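Local coordinates for translation initiation factor eIF2b-like protein (Chaetomium thermophilum, PDB 4ZEM) that forms the beta subunit of eIF2B, the complex that probably promotes exchange of GDP for GTP on initiation factor eIF2 during translation initiation, at residues A[20-23]-A[24-28]; A[53-56]-A[57-61]; A[152-155]-A[156-160]. All coordinates share one frame; numbering follows the deposited sequence.

All three contacts lie at helix ends, met in series along the chain; none encloses or crosses another. Contact 1 (20-28) closes the turn by which the loop after helix 12-18 enters helix 24-37. Contact 2 (53-61) is the C-terminal end of the next helix, 43-59, and its exit. Contact 3 (152-160) opens the long helix 154-182, just after the unmodelled residues 133-151. Contact 2 is the middle element: K59 NZ hydrogen-bonds Q22 O of contact 1, and R160 NH1 of contact 3 makes a weak bond to A58 O. Contacts 1 and 3 stay about 10 Å apart at their nearest atoms. Together they mark one end of the helical N-terminal part, away from the sheet-containing part.

Contact 1: residues A[20-23]-A[24-28]; sequences RDQS and LEASI
S23 and A26 meet through a capping hydrogen bond: the backbone N-H of A26 points at S23 OG over 3.2 Å, with an angle of 156° at the hydrogen. The S23 hydroxyl sits between its own backbone N and carbonyl carbon (chi1 86°), a setting that turns OG in over the start of the helix, and the A26 methyl lies beside the same hydroxyl. The S23 carbonyl is used as well. S27 N donates to S23 O at 3.0 Å, nearly in line with the C=O bond, while S27 OG donates to the same oxygen at 3.2 Å from above the carbonyl plane, 44° out of it and not on a lone pair. Two donors of one residue thus grip one acceptor, and the buried S27 hydroxyl finds its partner in the backbone one turn back. With S23 at the N-cap and A26 three residues on, this is the serine N-cap of helix 24-37, where the serine side chain accepts a backbone N-H of the first turn. A26, being an alanine, cannot return a side-chain bond to S23, so the cap is one-sided. Apolar contact comes from Q22, which runs extended, CG anti to the backbone N, and lays CG alongside A26 CB at 3.6 Å. At the end of the same side chain, Q22 OE1 lies 3.4 Å from S27 OG. Outside this turn, L24 packs on V56 of helix 43-59, the E25 carboxylate forms a salt bridge with R78, and S27 O accepts from the W15 indole N-H.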
# COMPACT_ATOMS: atom_id res chain seq x y z
N ARG A 20 -19.40 12.65 -1.45
CA ARG A 20 -19.45 13.96 -2.09
C ARG A 20 -20.68 14.77 -1.67
O ARG A 20 -20.70 16.00 -1.82
CB ARG A 20 -19.38 13.81 -3.61
CG ARG A 20 -17.93 13.83 -4.12
CD ARG A 20 -17.60 12.68 -5.06
NE ARG A 20 -16.20 12.30 -4.95
CZ ARG A 20 -15.73 11.07 -5.17
NH1 ARG A 20 -16.56 10.10 -5.51
NH2 ARG A 20 -14.43 10.82 -5.05
N ASP A 21 -21.71 14.10 -1.16
CA ASP A 21 -22.89 14.78 -0.62
C ASP A 21 -23.14 14.49 0.86
O ASP A 21 -24.29 14.41 1.30
CB ASP A 21 -24.14 14.40 -1.41
CG ASP A 21 -24.08 14.85 -2.86
OD1 ASP A 21 -23.89 16.06 -3.10
OD2 ASP A 21 -24.24 14.00 -3.77
N GLN A 22 -22.06 14.26 1.60
CA GLN A 22 -22.11 14.23 3.06
C GLN A 22 -21.22 15.34 3.62
O GLN A 22 -20.37 15.87 2.91
CB GLN A 22 -21.70 12.87 3.58
CG GLN A 22 -22.19 12.55 4.95
CD GLN A 22 -21.89 11.12 5.31
OE1 GLN A 22 -20.81 10.61 5.02
NE2 GLN A 22 -22.87 10.45 5.90
N SER A 23 -21.39 15.69 4.89
CA SER A 23 -20.49 16.68 5.46
C SER A 23 -19.14 16.01 5.73
O SER A 23 -19.08 14.79 5.90
CB SER A 23 -21.05 17.24 6.76
OG SER A 23 -20.70 16.42 7.86
N LEU A 24 -18.08 16.81 5.75
CA LEU A 24 -16.72 16.27 5.78
C LEU A 24 -16.54 15.47 7.06
O LEU A 24 -16.02 14.35 7.04
CB LEU A 24 -15.69 17.40 5.69
CG LEU A 24 -14.24 17.06 6.00
CD1 LEU A 24 -13.74 15.91 5.12
CD2 LEU A 24 -13.37 18.29 5.83
N GLU A 25 -17.02 16.04 8.16
CA GLU A 25 -16.88 15.43 9.47
C GLU A 25 -17.66 14.12 9.56
O GLU A 25 -17.21 13.16 10.19
CB GLU A 25 -17.33 16.40 10.57
CG GLU A 25 -17.11 15.86 11.98
CD GLU A 25 -15.63 15.77 12.35
OE1 GLU A 25 -14.78 16.32 11.62
OE2 GLU A 25 -15.32 15.13 13.38
N ALA A 26 -18.82 14.09 8.92
CA ALA A 26 -19.61 12.87 8.86
C ALA A 26 -18.87 11.77 8.08
O ALA A 26 -18.85 10.62 8.51
CB ALA A 26 -20.97 13.15 8.25
N SER A 27 -18.25 12.13 6.96
CA SER A 27 -17.48 11.17 6.17
C SER A 27 -16.29 10.60 6.94
O SER A 27 -16.04 9.40 6.92
CB SER A 27 -16.97 11.79 4.86
OG SER A 27 -18.03 12.34 4.09
N ILE A 28 -15.57 11.48 7.63
CA ILE A 28 -14.41 11.07 8.42
C ILE A 28 -14.86 10.12 9.53
O ILE A 28 -14.24 9.08 9.74
CB ILE A 28 -13.68 12.29 9.05
CG1 ILE A 28 -13.22 13.27 7.98
CG2 ILE A 28 -12.49 11.83 9.88
CD1 ILE A 28 -12.51 14.50 8.53

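Contact 2: residues A[53-56]-A[57-61]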
# COMPACT_ATOMS: atom_id res chain seq x y z
N LEU A 53 -9.05 11.88 2.19
CA LEU A 53 -8.10 12.98 2.18
C LEU A 53 -8.40 13.95 1.04
O LEU A 53 -8.24 15.16 1.17
CB LEU A 53 -6.66 12.46 2.07
CG LEU A 53 -6.15 11.75 3.32
CD1 LEU A 53 -4.66 11.46 3.20
CD2 LEU A 53 -6.45 12.56 4.58
N ARG A 54 -8.88 13.41 -0.08
CA ARG A 54 -9.29 14.24 -1.21
C ARG A 54 -10.45 15.15 -0.81
O ARG A 54 -10.51 16.32 -1.21
CB ARG A 54 -9.70 13.37 -2.40
CG ARG A 54 -9.92 14.16 -3.68
CD ARG A 54 -10.31 13.24 -4.82
NE ARG A 54 -10.65 13.99 -6.02
CZ ARG A 54 -11.88 14.33 -6.36
NH1 ARG A 54 -12.91 13.98 -5.60
NH2 ARG A 54 -12.09 15.02 -7.48
N GLN A 55 -11.36 14.62 -0.01
CA GLN A 55 -12.52 15.37 0.44
C GLN A 55 -12.10 16.41 1.49
O GLN A 55 -12.71 17.48 1.59
CB GLN A 55 -13.57 14.44 1.04
CG GLN A 55 -14.42 13.73 0.01
CD GLN A 55 -15.15 14.68 -0.91
OE1 GLN A 55 -15.69 15.70 -0.48
NE2 GLN A 55 -15.19 14.34 -2.20
N VAL A 56 -11.06 16.09 2.25
CA VAL A 56 -10.48 17.04 3.19
C VAL A 56 -9.89 18.24 2.44
O VAL A 56 -10.11 19.38 2.82
CB VAL A 56 -9.39 16.37 4.06
CG1 VAL A 56 -8.62 17.40 4.86
CG2 VAL A 56 -10.02 15.34 4.98
N VAL A 57 -9.17 17.96 1.37
CA VAL A 57 -8.60 19.02 0.54
C VAL A 57 -9.73 19.87 -0.05
O VAL A 57 -9.64 21.10 -0.08
CB VAL A 57 -7.72 18.45 -0.60
CG1 VAL A 57 -7.28 19.57 -1.54
CG2 VAL A 57 -6.51 17.74 -0.02
N ALA A 58 -10.78 19.21 -0.50
CA ALA A 58 -11.91 19.88 -1.13
C ALA A 58 -12.80 20.69 -0.18
O ALA A 58 -13.15 21.82 -0.48
CB ALA A 58 -12.76 18.86 -1.88
N LYS A 59 -13.19 20.09 0.94
CA LYS A 59 -14.20 20.71 1.81
C LYS A 59 -13.69 21.42 3.07
O LYS A 59 -14.40 22.27 3.60
CB LYS A 59 -15.22 19.65 2.22
CG LYS A 59 -15.94 19.00 1.05
CD LYS A 59 -17.05 18.08 1.55
CE LYS A 59 -18.00 17.69 0.43
NZ LYS A 59 -19.26 17.10 0.98
N SER A 60 -12.51 21.08 3.57
CA SER A 60 -12.01 21.74 4.78
C SER A 60 -11.68 23.21 4.51
O SER A 60 -11.52 23.62 3.36
CB SER A 60 -10.79 21.01 5.34
OG SER A 60 -9.62 21.29 4.59
N LYS A 61 -11.56 24.00 5.58
CA LYS A 61 -11.13 25.40 5.49
C LYS A 61 -9.62 25.63 5.66
O LYS A 61 -9.04 25.18 6.64
CB LYS A 61 -11.86 26.23 6.55
CG LYS A 61 -13.38 26.19 6.47
CD LYS A 61 -13.98 26.87 7.69
CE LYS A 61 -15.41 26.42 7.93
NZ LYS A 61 -16.34 27.06 6.96
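The backbone from L53 to S60 is held by four consecutive i to i+4 bonds, V57 N to L53 O, A58 N to R54 O, K59 N to Q55 O and S60 N to V56 O, the last at 3.0 Å. S60 adds its hydroxyl: OG donates to V56 O over 2.6 Å, and OG and N reach that oxygen from opposite faces of the carbonyl plane. With chi1 at 77°, S60 OG lies between its own N and carbonyl carbon, turned back over the helix end. Q55 and K59 run side by side, pointing the same way. Q55 is bent at chi2 (-58°), which sets OE1 against the lysine methylenes, 3.2 Å from K59 CE, whereas NZ passes on to hydrogen-bond Q22 O in the neighbouring loop. With K59 cut back to an alanine, Q22 O would probably lose this donor and the OE1 side of Q55 its methylene cover. L53 and V56 face helix 65-82; V57 and A58 face helix 154-182. S60 is the first residue to leave helical geometry, making this the C-terminal end of helix 43-59 in the helical bundle, closed by a serine that bonds one carbonyl twice.

Contact 3: residues A[152-155]-A[156-160]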
# COMPACT_ATOMS: atom_id res chain seq x y z
N GLN A 152 -12.58 32.95 -0.83
CA GLN A 152 -11.46 32.10 -1.20
C GLN A 152 -10.63 32.73 -2.31
O GLN A 152 -11.09 32.85 -3.44
CB GLN A 152 -11.95 30.73 -1.65
CG GLN A 152 -12.60 29.93 -0.55
CD GLN A 152 -11.66 29.67 0.60
OE1 GLN A 152 -10.48 29.40 0.40
NE2 GLN A 152 -12.16 29.83 1.81
N PRO A 153 -9.39 33.14 -1.99
CA PRO A 153 -8.51 33.73 -3.00
C PRO A 153 -8.19 32.75 -4.12
O PRO A 153 -8.19 31.54 -3.89
CB PRO A 153 -7.24 34.10 -2.20
CG PRO A 153 -7.33 33.31 -0.95
CD PRO A 153 -8.78 33.13 -0.65
N PHE A 154 -7.93 33.27 -5.32
CA PHE A 154 -7.69 32.46 -6.50
C PHE A 154 -6.57 31.44 -6.27
O PHE A 154 -6.72 30.27 -6.61
CB PHE A 154 -7.34 33.35 -7.70
CG PHE A 154 -7.25 32.61 -9.01
CD1 PHE A 154 -8.29 32.67 -9.92
CD2 PHE A 154 -6.13 31.85 -9.32
CE1 PHE A 154 -8.22 31.99 -11.12
CE2 PHE A 154 -6.05 31.16 -10.52
CZ PHE A 154 -7.10 31.23 -11.42
N SER A 155 -5.46 31.92 -5.72
CA SER A 155 -4.29 31.07 -5.45
C SER A 155 -4.63 29.79 -4.70
O SER A 155 -4.07 28.73 -4.96
CB SER A 155 -3.24 31.88 -4.68
OG SER A 155 -3.79 32.43 -3.49
N VAL A 156 -5.57 29.89 -3.76
CA VAL A 156 -6.03 28.75 -2.99
C VAL A 156 -6.79 27.77 -3.86
O VAL A 156 -6.62 26.56 -3.76
CB VAL A 156 -6.92 29.21 -1.86
CG1 VAL A 156 -7.58 28.03 -1.14
CG2 VAL A 156 -6.09 30.03 -0.94
N HIS A 157 -7.62 28.32 -4.73
CA HIS A 157 -8.46 27.53 -5.60
C HIS A 157 -7.64 26.75 -6.63
O HIS A 157 -7.89 25.57 -6.87
CB HIS A 157 -9.47 28.41 -6.32
CG HIS A 157 -10.32 27.67 -7.30
ND1 HIS A 157 -10.05 27.65 -8.65
CD2 HIS A 157 -11.43 26.91 -7.12
CE1 HIS A 157 -10.96 26.91 -9.26
NE2 HIS A 157 -11.81 26.46 -8.36
N ALA A 158 -6.65 27.41 -7.22
CA ALA A 158 -5.82 26.78 -8.24
C ALA A 158 -5.03 25.61 -7.66
O ALA A 158 -4.94 24.55 -8.27
CB ALA A 158 -4.88 27.79 -8.86
N LEU A 159 -4.49 25.82 -6.46
CA LEU A 159 -3.71 24.79 -5.78
C LEU A 159 -4.64 23.64 -5.37
O LEU A 159 -4.29 22.47 -5.54
CB LEU A 159 -2.99 25.39 -4.57
CG LEU A 159 -2.07 24.58 -3.63
CD1 LEU A 159 -2.79 23.61 -2.72
CD2 LEU A 159 -0.93 23.90 -4.40
N ARG A 160 -5.82 24.00 -4.87
CA ARG A 160 -6.80 23.02 -4.43
C ARG A 160 -7.16 22.06 -5.55
O ARG A 160 -7.22 20.85 -5.35
CB ARG A 160 -8.06 23.72 -3.92
CG ARG A 160 -9.11 22.79 -3.33
CD ARG A 160 -10.41 23.54 -3.08
NE ARG A 160 -11.28 23.47 -4.24
CZ ARG A 160 -12.45 22.83 -4.27
NH1 ARG A 160 -12.90 22.21 -3.19
NH2 ARG A 160 -13.17 22.82 -5.38
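F154 and A158 meet where the phenyl ring atom CE2 touches A158 CB at 3.9 Å, the methyl coming up obliquely. F154 O stands obliquely to the imidazole of H157 too; of the H157 side chain, CB comes nearest to that oxygen, at 3.3 Å. CG of F154 is anti to its own backbone N (chi1 -172°), which swings the ring along the helix towards A158. These residues begin helix 154-182. P153 occupies the N-cap position and has no side-chain hydroxyl; its carbonyl takes weak bonds from V156 N and, at 3.4 Å from P153 O, from H157 N. H157 N makes a second weak bond, to F154 O, bent to 116° at the hydrogen. The first i to i+4 bond that is not weak is A158 N to F154 O, 2.9 Å. On the other flank the proline ring places P153 CG 3.5 Å from V156 CG2, the two side chains crossing at a slant. The other valine branch, CG1, faces the amide of Q152, whose OE1 lies 3.6 Å away; Q152 is bent at its second torsion, curling back over V156. Q152 and P153 also touch H63, and V156 touches W62, both from the loop after helix 43-59, while F154 and S155 pack on S123 of helix 117-124. One residue further along, L159 N donates to S155 O at 3.3 Å from above the carbonyl plane, 35° out of it.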